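PDB 1Y9Z: alkaline serine protease, which probably hydrolyses peptide bonds in proteins as a cold-adapted subtilisin-like serine endopeptidase. Local coordinates for residues Leu16-Ala21 and Val85-Asn90; Ile26-Ser31 and Ile93-Val98; Gly32-His37 and Val209-Gly214; Leu40-Val45 and Ala74-Asn79. All blocks are in the same frame, centred on the assembly; numbering follows the deposited sequence.

Interaction 1: residues Leu16-Ala21 and Val85-Asn90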
loop_
_atom_site.group_PDB
_atom_site.type_symbol
_atom_site.label_atom_id
_atom_site.label_comp_id
_atom_site.label_asym_id
_atom_site.label_seq_id
_atom_site.Cartn_x
_atom_site.Cartn_y
_atom_site.Cartn_z
ATOM N N LEU A 16 -15.927 -11.267 -3.901
ATOM C CA LEU A 16 -15.939 -12.598 -3.303
ATOM C C LEU A 16 -16.361 -12.465 -1.843
ATOM O O LEU A 16 -16.600 -11.359 -1.362
ATOM C CB LEU A 16 -14.550 -13.239 -3.386
ATOM C CG LEU A 16 -14.012 -13.549 -4.786
ATOM C CD1 LEU A 16 -12.637 -14.194 -4.667
ATOM C CD2 LEU A 16 -14.975 -14.475 -5.518
ATOM N N SER A 17 -16.454 -13.593 -1.145
ATOM C CA SER A 17 -16.846 -13.593 0.261
ATOM C C SER A 17 -15.859 -14.391 1.099
ATOM O O SER A 17 -15.465 -15.492 0.718
ATOM C CB SER A 17 -18.241 -14.198 0.424
ATOM O OG SER A 17 -18.530 -14.426 1.793
ATOM N N ASP A 18 -15.469 -13.837 2.244
ATOM C CA ASP A 18 -14.527 -14.509 3.132
ATOM C C ASP A 18 -15.235 -15.372 4.174
ATOM O O ASP A 18 -14.659 -15.699 5.206
ATOM C CB ASP A 18 -13.634 -13.479 3.840
ATOM C CG ASP A 18 -14.400 -12.608 4.827
ATOM O OD1 ASP A 18 -15.630 -12.778 4.960
ATOM O OD2 ASP A 18 -13.766 -11.747 5.476
ATOM N N SER A 19 -16.478 -15.755 3.897
ATOM C CA SER A 19 -17.248 -16.557 4.845
ATOM C C SER A 19 -16.568 -17.853 5.273
ATOM O O SER A 19 -16.812 -18.340 6.374
ATOM C CB SER A 19 -18.636 -16.879 4.276
ATOM O OG SER A 19 -18.555 -17.803 3.206
ATOM N N GLN A 20 -15.714 -18.408 4.418
ATOM C CA GLN A 20 -15.035 -19.658 4.750
ATOM C C GLN A 20 -13.570 -19.472 5.135
ATOM O O GLN A 20 -12.849 -20.452 5.341
ATOM C CB GLN A 20 -15.126 -20.634 3.574
ATOM C CG GLN A 20 -16.550 -20.939 3.126
ATOM C CD GLN A 20 -17.433 -21.411 4.266
ATOM O OE1 GLN A 20 -17.133 -22.405 4.931
ATOM N NE2 GLN A 20 -18.529 -20.700 4.498
ATOM N N ALA A 21 -13.133 -18.221 5.248
ATOM C CA ALA A 21 -11.741 -17.931 5.588
ATOM C C ALA A 21 -11.329 -18.445 6.963
ATOM O O ALA A 21 -10.145 -18.432 7.306
ATOM C CB ALA A 21 -11.481 -16.434 5.485
ATOM N N VAL A 85 -8.902 -7.112 2.520
ATOM C CA VAL A 85 -9.288 -8.183 1.608
ATOM C C VAL A 85 -10.340 -9.105 2.225
ATOM O O VAL A 85 -11.288 -9.511 1.550
ATOM C CB VAL A 85 -8.060 -9.018 1.177
ATOM C CG1 VAL A 85 -8.497 -10.150 0.259
ATOM C CG2 VAL A 85 -7.054 -8.128 0.462
ATOM N N MET A 86 -10.160 -9.434 3.503
ATOM C CA MET A 86 -11.091 -10.290 4.249
ATOM C C MET A 86 -11.506 -9.442 5.450
ATOM O O MET A 86 -10.904 -9.519 6.521
ATOM C CB MET A 86 -10.379 -11.565 4.699
ATOM C CG MET A 86 -9.817 -12.374 3.529
ATOM S SD MET A 86 -8.852 -13.815 4.015
ATOM C CE MET A 86 -7.304 -13.026 4.479
ATOM N N PRO A 87 -12.562 -8.631 5.283
ATOM C CA PRO A 87 -13.083 -7.729 6.312
ATOM C C PRO A 87 -14.207 -8.185 7.235
ATOM O O PRO A 87 -14.628 -7.416 8.100
ATOM C CB PRO A 87 -13.532 -6.546 5.481
ATOM C CG PRO A 87 -14.236 -7.263 4.345
ATOM C CD PRO A 87 -13.295 -8.435 4.017
ATOM N N ASN A 88 -14.690 -9.411 7.082
ATOM C CA ASN A 88 -15.815 -9.845 7.901
ATOM C C ASN A 88 -15.547 -10.653 9.164
ATOM O O ASN A 88 -16.418 -11.396 9.624
ATOM C CB ASN A 88 -16.826 -10.570 7.012
ATOM C CG ASN A 88 -17.261 -9.725 5.829
ATOM O OD1 ASN A 88 -16.873 -9.981 4.690
ATOM N ND2 ASN A 88 -18.059 -8.698 6.099
ATOM N N GLN A 89 -14.354 -10.508 9.730
ATOM C CA GLN A 89 -14.010 -11.192 10.973
ATOM C C GLN A 89 -14.129 -12.718 10.909
ATOM O O GLN A 89 -14.657 -13.354 11.825
ATOM C CB GLN A 89 -14.888 -10.635 12.100
ATOM C CG GLN A 89 -14.649 -9.152 12.366
ATOM C CD GLN A 89 -15.765 -8.500 13.158
ATOM O OE1 GLN A 89 -16.775 -8.072 12.598
ATOM N NE2 GLN A 89 -15.588 -8.424 14.469
ATOM N N ASN A 90 -13.613 -13.297 9.832
ATOM C CA ASN A 90 -13.650 -14.744 9.637
ATOM C C ASN A 90 -12.245 -15.344 9.609
ATOM O O ASN A 90 -11.965 -16.328 10.292
ATOM C CB ASN A 90 -14.372 -15.076 8.329
ATOM C CG ASN A 90 -15.865 -14.830 8.409
ATOM O OD1 ASN A 90 -16.458 -14.235 7.507
ATOM N ND2 ASN A 90 -16.484 -15.298 9.487
HETATM O O HOH W 1 -12.173 -12.200 7.681
#
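Asp18 lays its carboxylate against the Met86-Pro87 peptide and the start of Asn88. OD2 does most of the touching: Asp18 OD2 lies 3.2 Å from Met86 C and approaches Pro87 N too, although that nitrogen has no hydrogen to give. The donor is one residue further on, where Asn88 N bonds to Asp18 OD2 at 3.0 Å, with an angle of 160° at the hydrogen; OD2 receives it on its syn lone pair. The first torsion (chi1 68°) sets CG between the backbone N and the carbonyl carbon, on the side where segment 85-90 runs. The other oxygen, Asp18 OD1, packs on the aliphatic part of Asn88, 3.2 Å from Asn88 CB.

A water extends the polar link. It lies 2.8 Å from Asp18 OD2, to which it probably donates, and accepts from Asn90 N at 2.8 Å, which ties the aspartate to a second backbone N-H of the same loop. Asp18 CB rests on Met86 CB, and further along Ala21 CB meets Met86 SD at 4.0 Å. Ala21 is brought there by a type I turn from Asp18, closed by Ala21 N to Asp18 O at 2.9 Å.

Leu381 and Thr380 of helix 368-385 pack against Asp18 and Met86, respectively. The arrangement is loop-to-loop packing in the subtilisin-like alpha/beta domain: segments 16-21 and 85-90 belong to the loops leading into the neighbouring parallel strands 25-30 and 92-100, and one aspartate joins the loops, directly to Asn88 N and through a water to Asn90 N.

Interaction 2: residues Ile26-Ser31 and Ile93-Val98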
loop_
_atom_site.group_PDB
_atom_site.type_symbol
_atom_site.label_atom_id
_atom_site.label_comp_id
_atom_site.label_asym_id
_atom_site.label_seq_id
_atom_site.Cartn_x
_atom_site.Cartn_y
_atom_site.Cartn_z
ATOM N N ILE A 26 -3.455 -16.861 8.305
ATOM C CA ILE A 26 -2.385 -16.092 7.687
ATOM C C ILE A 26 -1.561 -15.448 8.794
ATOM O O ILE A 26 -2.107 -14.847 9.719
ATOM C CB ILE A 26 -2.930 -15.003 6.720
ATOM C CG1 ILE A 26 -1.768 -14.161 6.185
ATOM C CG2 ILE A 26 -3.959 -14.124 7.422
ATOM C CD1 ILE A 26 -2.122 -13.305 4.990
ATOM N N CYS A 27 -0.245 -15.606 8.708
ATOM C CA CYS A 27 0.661 -15.050 9.703
ATOM C C CYS A 27 1.404 -13.866 9.127
ATOM O O CYS A 27 2.023 -13.964 8.066
ATOM C CB CYS A 27 1.666 -16.105 10.137
ATOM S SG CYS A 27 2.682 -15.718 11.599
ATOM N N ILE A 28 1.335 -12.750 9.842
ATOM C CA ILE A 28 1.992 -11.523 9.427
ATOM C C ILE A 28 3.266 -11.314 10.241
ATOM O O ILE A 28 3.211 -11.049 11.445
ATOM C CB ILE A 28 1.072 -10.301 9.640
ATOM C CG1 ILE A 28 -0.265 -10.518 8.930
ATOM C CG2 ILE A 28 1.744 -9.051 9.108
ATOM C CD1 ILE A 28 -1.307 -9.455 9.247
ATOM N N ILE A 29 4.413 -11.465 9.585
ATOM C CA ILE A 29 5.702 -11.249 10.239
ATOM C C ILE A 29 6.021 -9.798 9.913
ATOM O O ILE A 29 6.329 -9.460 8.768
ATOM C CB ILE A 29 6.783 -12.187 9.662
ATOM C CG1 ILE A 29 6.400 -13.643 9.943
ATOM C CG2 ILE A 29 8.143 -11.856 10.265
ATOM C CD1 ILE A 29 7.422 -14.662 9.459
ATOM N N ASP A 30 5.939 -8.933 10.918
ATOM C CA ASP A 30 6.152 -7.516 10.676
ATOM C C ASP A 30 6.412 -6.762 11.985
ATOM O O ASP A 30 6.977 -7.323 12.926
ATOM C CB ASP A 30 4.914 -6.958 9.958
ATOM C CG ASP A 30 5.248 -5.846 8.982
ATOM O OD1 ASP A 30 5.753 -4.800 9.432
ATOM O OD2 ASP A 30 4.998 -6.016 7.766
ATOM N N SER A 31 5.982 -5.504 12.051
ATOM C CA SER A 31 6.216 -4.683 13.241
ATOM C C SER A 31 5.103 -4.672 14.284
ATOM O O SER A 31 4.995 -3.729 15.067
ATOM C CB SER A 31 6.519 -3.239 12.832
ATOM O OG SER A 31 5.348 -2.557 12.403
ATOM N N ILE A 93 -5.824 -14.737 11.923
ATOM C CA ILE A 93 -4.593 -13.989 11.724
ATOM C C ILE A 93 -3.659 -14.211 12.900
ATOM O O ILE A 93 -4.076 -14.116 14.054
ATOM C CB ILE A 93 -4.882 -12.479 11.630
ATOM C CG1 ILE A 93 -5.927 -12.216 10.545
ATOM C CG2 ILE A 93 -3.595 -11.714 11.342
ATOM C CD1 ILE A 93 -6.430 -10.787 10.513
ATOM N N HIS A 94 -2.398 -14.522 12.609
ATOM C CA HIS A 94 -1.412 -14.712 13.666
ATOM C C HIS A 94 -0.324 -13.673 13.457
ATOM O O HIS A 94 0.151 -13.470 12.338
ATOM C CB HIS A 94 -0.802 -16.113 13.634
ATOM C CG HIS A 94 -0.100 -16.481 14.904
ATOM N ND1 HIS A 94 -0.779 -16.739 16.076
ATOM C CD2 HIS A 94 1.217 -16.585 15.201
ATOM C CE1 HIS A 94 0.090 -16.987 17.041
ATOM N NE2 HIS A 94 1.308 -16.898 16.536
ATOM N N ILE A 95 0.065 -13.014 14.538
ATOM C CA ILE A 95 1.067 -11.967 14.474
ATOM C C ILE A 95 2.394 -12.341 15.121
ATOM O O ILE A 95 2.436 -12.820 16.255
ATOM C CB ILE A 95 0.548 -10.677 15.169
ATOM C CG1 ILE A 95 -0.814 -10.273 14.593
ATOM C CG2 ILE A 95 1.560 -9.550 15.011
ATOM C CD1 ILE A 95 -0.817 -9.993 13.101
ATOM N N VAL A 96 3.478 -12.139 14.379
ATOM C CA VAL A 96 4.818 -12.368 14.903
ATOM C C VAL A 96 5.516 -11.031 14.681
ATOM O O VAL A 96 5.753 -10.618 13.543
ATOM C CB VAL A 96 5.569 -13.489 14.156
ATOM C CG1 VAL A 96 7.002 -13.584 14.677
ATOM C CG2 VAL A 96 4.862 -14.823 14.370
ATOM N N LYS A 97 5.806 -10.342 15.779
ATOM C CA LYS A 97 6.438 -9.028 15.740
ATOM C C LYS A 97 7.960 -9.133 15.777
ATOM O O LYS A 97 8.542 -9.469 16.811
ATOM C CB LYS A 97 5.935 -8.199 16.928
ATOM C CG LYS A 97 6.441 -6.769 16.982
ATOM C CD LYS A 97 5.926 -6.091 18.243
ATOM C CE LYS A 97 6.507 -4.706 18.434
ATOM N NZ LYS A 97 6.104 -4.147 19.759
ATOM N N VAL A 98 8.600 -8.840 14.648
ATOM C CA VAL A 98 10.055 -8.907 14.562
ATOM C C VAL A 98 10.711 -7.529 14.577
ATOM O O VAL A 98 11.923 -7.418 14.763
ATOM C CB VAL A 98 10.513 -9.659 13.284
ATOM C CG1 VAL A 98 10.014 -11.097 13.323
ATOM C CG2 VAL A 98 9.999 -8.944 12.039
#
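Strands 26-30 and 93-97 run parallel, their axes 4.7 Å apart at closest and inclined by 21°. Five backbone hydrogen bonds zip them together, the donor changing strand each time: His94 N to Ile26 O, Ile28 N to His94 O, Val96 N to Ile28 O, Asp30 N to Val96 O and Val98 N to Asp30 O. Val96 N to Ile28 O is the straightest, 177° at the hydrogen, and Val98 N to Asp30 O the shortest, 2.8 Å.

On one face Ile28 and Ile95 lie side by side, pointing the same way, with their CD1 atoms 3.9 Å apart, while Ile28 CD1 also reaches Ile93 CG2 at 3.8 Å. The opposite face carries Cys27, whose SG touches Val96 CG2 at 3.6 Å. That sulfur, disulfide-bonded to Cys117, sits in the plane of the His94 ring at its edge; His94 ND1 and NE2 bond to Thr46 and Thr48. Ile29 CG2 packs against Val98 CG1 at 3.7 Å.

Helix 65-74 covers the Ile28 face and helix 110-119 the Ile29 face, giving the three-layered core of the subtilase alpha/beta domain. Asp30, at the end of its strand, bonds through OD1 to His65 ND1, consistent with the aspartate and histidine of the subtilisin catalytic triad.

Interaction 3: residues Gly32-His37 and Val209-Gly214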
loop_
_atom_site.group_PDB
_atom_site.type_symbol
_atom_site.label_atom_id
_atom_site.label_comp_id
_atom_site.label_asym_id
_atom_site.label_seq_id
_atom_site.Cartn_x
_atom_site.Cartn_y
_atom_site.Cartn_z
ATOM N N GLY A 32 4.274 -5.707 14.312
ATOM C CA GLY A 32 3.216 -5.714 15.303
ATOM C C GLY A 32 1.869 -5.323 14.735
ATOM O O GLY A 32 1.753 -4.920 13.579
ATOM N N TYR A 33 0.860 -5.390 15.592
ATOM C CA TYR A 33 -0.528 -5.142 15.214
ATOM C C TYR A 33 -1.218 -4.299 16.289
ATOM O O TYR A 33 -1.314 -4.735 17.432
ATOM C CB TYR A 33 -1.184 -6.521 15.104
ATOM C CG TYR A 33 -2.635 -6.595 14.702
ATOM C CD1 TYR A 33 -2.994 -6.957 13.405
ATOM C CD2 TYR A 33 -3.652 -6.419 15.641
ATOM C CE1 TYR A 33 -4.322 -7.156 13.054
ATOM C CE2 TYR A 33 -4.987 -6.614 15.299
ATOM C CZ TYR A 33 -5.313 -6.987 14.007
ATOM O OH TYR A 33 -6.623 -7.232 13.669
ATOM N N ASP A 34 -1.697 -3.103 15.941
ATOM C CA ASP A 34 -2.366 -2.271 16.944
ATOM C C ASP A 34 -3.774 -2.797 17.196
ATOM O O ASP A 34 -4.737 -2.389 16.544
ATOM C CB ASP A 34 -2.433 -0.807 16.496
ATOM C CG ASP A 34 -2.970 0.105 17.588
ATOM O OD1 ASP A 34 -3.027 1.335 17.378
ATOM O OD2 ASP A 34 -3.333 -0.418 18.663
ATOM N N ARG A 35 -3.887 -3.696 18.165
ATOM C CA ARG A 35 -5.167 -4.302 18.488
ATOM C C ARG A 35 -6.177 -3.320 19.076
ATOM O O ARG A 35 -7.365 -3.627 19.155
ATOM C CB ARG A 35 -4.952 -5.477 19.445
ATOM C CG ARG A 35 -6.163 -6.377 19.603
ATOM C CD ARG A 35 -5.818 -7.613 20.414
ATOM N NE ARG A 35 -5.313 -7.274 21.740
ATOM C CZ ARG A 35 -4.940 -8.169 22.649
ATOM N NH1 ARG A 35 -4.493 -7.769 23.831
ATOM N NH2 ARG A 35 -5.011 -9.466 22.375
ATOM N N SER A 36 -5.716 -2.139 19.477
ATOM C CA SER A 36 -6.621 -1.146 20.053
ATOM C C SER A 36 -7.383 -0.388 18.967
ATOM O O SER A 36 -8.339 0.335 19.257
ATOM C CB SER A 36 -5.842 -0.144 20.911
ATOM O OG SER A 36 -5.158 0.800 20.105
ATOM N N HIS A 37 -6.955 -0.555 17.718
ATOM C CA HIS A 37 -7.582 0.123 16.587
ATOM C C HIS A 37 -8.986 -0.424 16.310
ATOM O O HIS A 37 -9.185 -1.633 16.268
ATOM C CB HIS A 37 -6.703 -0.039 15.344
ATOM C CG HIS A 37 -7.081 0.867 14.217
ATOM N ND1 HIS A 37 -6.221 1.809 13.698
ATOM C CD2 HIS A 37 -8.240 0.992 13.527
ATOM C CE1 HIS A 37 -6.833 2.477 12.737
ATOM N NE2 HIS A 37 -8.059 2.001 12.614
ATOM N N VAL A 209 -3.297 2.553 10.612
ATOM C CA VAL A 209 -1.984 2.771 11.210
ATOM C C VAL A 209 -2.217 2.918 12.706
ATOM O O VAL A 209 -3.351 3.119 13.143
ATOM C CB VAL A 209 -1.265 4.039 10.678
ATOM C CG1 VAL A 209 -0.950 3.879 9.195
ATOM C CG2 VAL A 209 -2.105 5.276 10.939
ATOM N N THR A 210 -1.154 2.794 13.491
ATOM C CA THR A 210 -1.259 2.932 14.938
ATOM C C THR A 210 -2.064 4.192 15.243
ATOM O O THR A 210 -1.805 5.257 14.679
ATOM C CB THR A 210 0.135 3.030 15.562
ATOM O OG1 THR A 210 0.884 1.864 15.201
ATOM C CG2 THR A 210 0.044 3.125 17.081
ATOM N N VAL A 211 -3.042 4.059 16.134
ATOM C CA VAL A 211 -3.918 5.168 16.490
ATOM C C VAL A 211 -3.196 6.489 16.727
ATOM O O VAL A 211 -2.260 6.572 17.525
ATOM C CB VAL A 211 -4.768 4.815 17.733
ATOM C CG1 VAL A 211 -5.577 6.027 18.185
ATOM C CG2 VAL A 211 -5.708 3.659 17.401
ATOM N N GLY A 212 -3.644 7.514 16.006
ATOM C CA GLY A 212 -3.079 8.845 16.137
ATOM C C GLY A 212 -1.828 9.164 15.340
ATOM O O GLY A 212 -1.404 10.318 15.312
ATOM N N GLU A 213 -1.239 8.172 14.679
ATOM C CA GLU A 213 -0.013 8.412 13.921
ATOM C C GLU A 213 -0.226 8.646 12.432
ATOM O O GLU A 213 0.729 8.905 11.698
ATOM C CB GLU A 213 0.958 7.244 14.121
ATOM C CG GLU A 213 1.393 7.068 15.568
ATOM C CD GLU A 213 2.510 6.056 15.742
ATOM O OE1 GLU A 213 3.103 6.030 16.839
ATOM O OE2 GLU A 213 2.790 5.285 14.797
ATOM N N GLY A 214 -1.477 8.575 11.994
ATOM C CA GLY A 214 -1.777 8.754 10.587
ATOM C C GLY A 214 -2.016 10.173 10.127
ATOM O O GLY A 214 -1.882 11.137 10.886
#
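Asp34 reaches across to Val211 with its carboxylate, and its two oxygens do different work. CG stands anti to the backbone N (chi1 -173°), which carries the group out toward segment 209-214. Asp34 OD1 takes the backbone N-H of Val211 at 3.0 Å, a nearly straight bond (167° at the hydrogen) that meets the oxygen close to the line of its C-O bond. Asp34 OD1 also lies 3.4 Å from Thr210 CA and 3.5 Å from Val211 CG2, so it is bedded on the flank of the chain it binds.

OD2 turns back to its own loop. Ser36 OG donates to Asp34 OD2 at 2.6 Å and Ser36 N at 3.1 Å, both from the same face of the carboxylate plane; the second bond makes an Asx turn. Together they hold the carboxylate against rotation. An alanine in place of Asp34 would probably leave Val211 N and both Ser36 donors without their acceptor and free the turn to shift away from segment 209-214.

His37 supplies the second bridge. Its CG is also anti to the backbone N (chi1 -167°), and His37 ND1 donates to Val209 O at 3.2 Å. The carbonyl oxygen sits in the ring plane at the edge, yet the bond is bent at the hydrogen. Tyr362 meets the same ring edge-to-face, and Asp361 touches it.

Both bonds join a side chain of 32-37 to backbone of 209-214, one with the side chain as acceptor, the other as donor. With three donors around it, the Asp34 carboxylate is likely to remain ionised.

Interaction 4: residues Leu40-Val45 and Ala74-Asn79. With CA (calcium ion), chain C.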
loop_
_atom_site.group_PDB
_atom_site.type_symbol
_atom_site.label_atom_id
_atom_site.label_comp_id
_atom_site.label_asym_id
_atom_site.label_seq_id
_atom_site.Cartn_x
_atom_site.Cartn_y
_atom_site.Cartn_z
ATOM N N LEU A 40 -9.345 -3.063 13.669
ATOM C CA LEU A 40 -8.528 -4.265 13.844
ATOM C C LEU A 40 -8.775 -5.030 15.141
ATOM O O LEU A 40 -8.438 -6.208 15.247
ATOM C CB LEU A 40 -7.043 -3.898 13.790
ATOM C CG LEU A 40 -6.499 -3.325 12.485
ATOM C CD1 LEU A 40 -5.061 -2.874 12.698
ATOM C CD2 LEU A 40 -6.578 -4.379 11.390
ATOM N N ASN A 41 -9.362 -4.359 16.122
ATOM C CA ASN A 41 -9.616 -4.956 17.426
ATOM C C ASN A 41 -10.379 -6.277 17.425
ATOM O O ASN A 41 -9.959 -7.240 18.065
ATOM C CB ASN A 41 -10.370 -3.955 18.304
ATOM C CG ASN A 41 -10.561 -4.452 19.720
ATOM O OD1 ASN A 41 -9.628 -4.453 20.522
ATOM N ND2 ASN A 41 -11.775 -4.889 20.035
ATOM N N ALA A 42 -11.491 -6.320 16.698
ATOM C CA ALA A 42 -12.347 -7.503 16.672
ATOM C C ALA A 42 -12.059 -8.590 15.643
ATOM O O ALA A 42 -12.948 -9.373 15.299
ATOM C CB ALA A 42 -13.804 -7.068 16.566
ATOM N N ASN A 43 -10.831 -8.651 15.142
ATOM C CA ASN A 43 -10.483 -9.701 14.193
ATOM C C ASN A 43 -10.140 -10.959 14.987
ATOM O O ASN A 43 -9.909 -10.894 16.195
ATOM C CB ASN A 43 -9.266 -9.307 13.349
ATOM C CG ASN A 43 -9.648 -8.609 12.062
ATOM O OD1 ASN A 43 -10.619 -8.986 11.408
ATOM N ND2 ASN A 43 -8.872 -7.601 11.677
ATOM N N ASN A 44 -10.134 -12.102 14.311
ATOM C CA ASN A 44 -9.773 -13.362 14.956
ATOM C C ASN A 44 -8.257 -13.383 14.887
ATOM O O ASN A 44 -7.655 -14.143 14.123
ATOM C CB ASN A 44 -10.356 -14.547 14.190
ATOM C CG ASN A 44 -11.846 -14.425 13.999
ATOM O OD1 ASN A 44 -12.550 -13.925 14.876
ATOM N ND2 ASN A 44 -12.339 -14.886 12.857
ATOM N N VAL A 45 -7.652 -12.528 15.700
ATOM C CA VAL A 45 -6.212 -12.371 15.713
ATOM C C VAL A 45 -5.541 -12.835 16.996
ATOM O O VAL A 45 -6.022 -12.579 18.101
ATOM C CB VAL A 45 -5.847 -10.885 15.445
ATOM C CG1 VAL A 45 -6.445 -9.990 16.525
ATOM C CG2 VAL A 45 -4.338 -10.717 15.376
ATOM N N ALA A 74 -7.017 -7.355 6.471
ATOM C CA ALA A 74 -8.275 -7.547 7.174
ATOM C C ALA A 74 -8.897 -6.385 7.941
ATOM O O ALA A 74 -9.507 -6.609 8.988
ATOM C CB ALA A 74 -8.132 -8.747 8.109
ATOM N N ALA A 75 -8.756 -5.155 7.459
ATOM C CA ALA A 75 -9.406 -4.044 8.156
ATOM C C ALA A 75 -10.889 -4.432 8.185
ATOM O O ALA A 75 -11.450 -4.850 7.170
ATOM C CB ALA A 75 -9.206 -2.737 7.403
ATOM N N ILE A 76 -11.512 -4.293 9.349
ATOM C CA ILE A 76 -12.901 -4.698 9.541
ATOM C C ILE A 76 -13.978 -3.853 8.872
ATOM O O ILE A 76 -13.912 -2.628 8.870
ATOM C CB ILE A 76 -13.202 -4.789 11.046
ATOM C CG1 ILE A 76 -12.245 -5.794 11.693
ATOM C CG2 ILE A 76 -14.648 -5.215 11.278
ATOM C CD1 ILE A 76 -12.325 -5.835 13.200
ATOM N N ALA A 77 -14.966 -4.534 8.296
ATOM C CA ALA A 77 -16.093 -3.869 7.648
ATOM C C ALA A 77 -17.016 -3.405 8.774
ATOM O O ALA A 77 -17.545 -4.227 9.529
ATOM C CB ALA A 77 -16.818 -4.848 6.732
ATOM N N ASN A 78 -17.207 -2.094 8.887
ATOM C CA ASN A 78 -18.030 -1.547 9.960
ATOM C C ASN A 78 -18.466 -0.096 9.761
ATOM O O ASN A 78 -18.679 0.622 10.736
ATOM C CB ASN A 78 -17.259 -1.650 11.277
ATOM C CG ASN A 78 -15.872 -1.045 11.177
ATOM O OD1 ASN A 78 -15.587 -0.287 10.248
ATOM N ND2 ASN A 78 -15.006 -1.366 12.135
ATOM N N ASN A 79 -18.593 0.350 8.520
ATOM C CA ASN A 79 -19.026 1.729 8.271
ATOM C C ASN A 79 -18.077 2.834 8.776
ATOM O O ASN A 79 -18.476 3.996 8.894
ATOM C CB ASN A 79 -20.428 1.946 8.862
ATOM C CG ASN A 79 -21.060 3.257 8.419
ATOM O OD1 ASN A 79 -21.198 3.521 7.224
ATOM N ND2 ASN A 79 -21.456 4.079 9.384
HETATM CA CA CA C . -13.763 -0.354 8.665
#
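Asn43 and Ile76 approach tip to tip, and beside them the Asn43 amide makes the one hydrogen bond between the segments. Asn43 ND2 donates to Ala74 O at 2.9 Å, almost straight at 166°. That oxygen lies close to the plane of the amide, but the donor stands above the carbonyl plane, 38° out of it. Asn43 OD1 rests on Ile76 CG1 at 3.6 Å, and Ala74 CB lies against Asn43 ND2 at 3.8 Å, so the amide is packed on both residues. Ile76 then extends CD1 to the 40-43 turn, 3.6 Å from Ala42 N and 3.9 Å from Ala42 CB.

What positions the pair lies just beyond. Tyr33 OH bonds both to Asn43 ND2 and to Leu40 O, giving the amide a second partner and tying down the type I turn from Leu40 to Asn43. An alanine in place of Asn43 would probably leave Ala74 O without this donor and open a gap beside Ile76 CG1.

Ile76 also serves the metal through its backbone. Ile76 O binds the calcium ion at 2.3 Å, and Asn78 OD1 binds it at 2.4 Å, while Glu2, Asp39, Glu80 and Val82 complete the site. Asp39, a ligand, immediately precedes Leu40, which connects the 40-45 segment to the site through the chain. This loop following helix 65-74, with its set of ligands, resembles the high-affinity calcium site of subtilisins.

In the fold
The contacts lie around one part of the alpha/beta domain, with interaction 2 inside its main sheet. Interaction 2 comes nearest the active site: its Asp30 side chain is about 6 Å from the bound phenylmethanesulfonic acid, whose pocket includes His65 and Ser369. Interaction 3, its centre about 14 Å from that of interaction 2, has a first segment that follows directly on Ser31, though its Val209 side chain is about 14 Å from that ligand. Ile95 CD1 meets Tyr33 CD1 at 3.7 Å between these two. Interaction 4 ties into interactions 2 and 1: Ile93 N is 2.9 Å from Asn44 O, and Pro87 O is 2.9 Å from Ala77 N. A bound calcium ion is about 7 Å from the side chains of both Pro87 and His37.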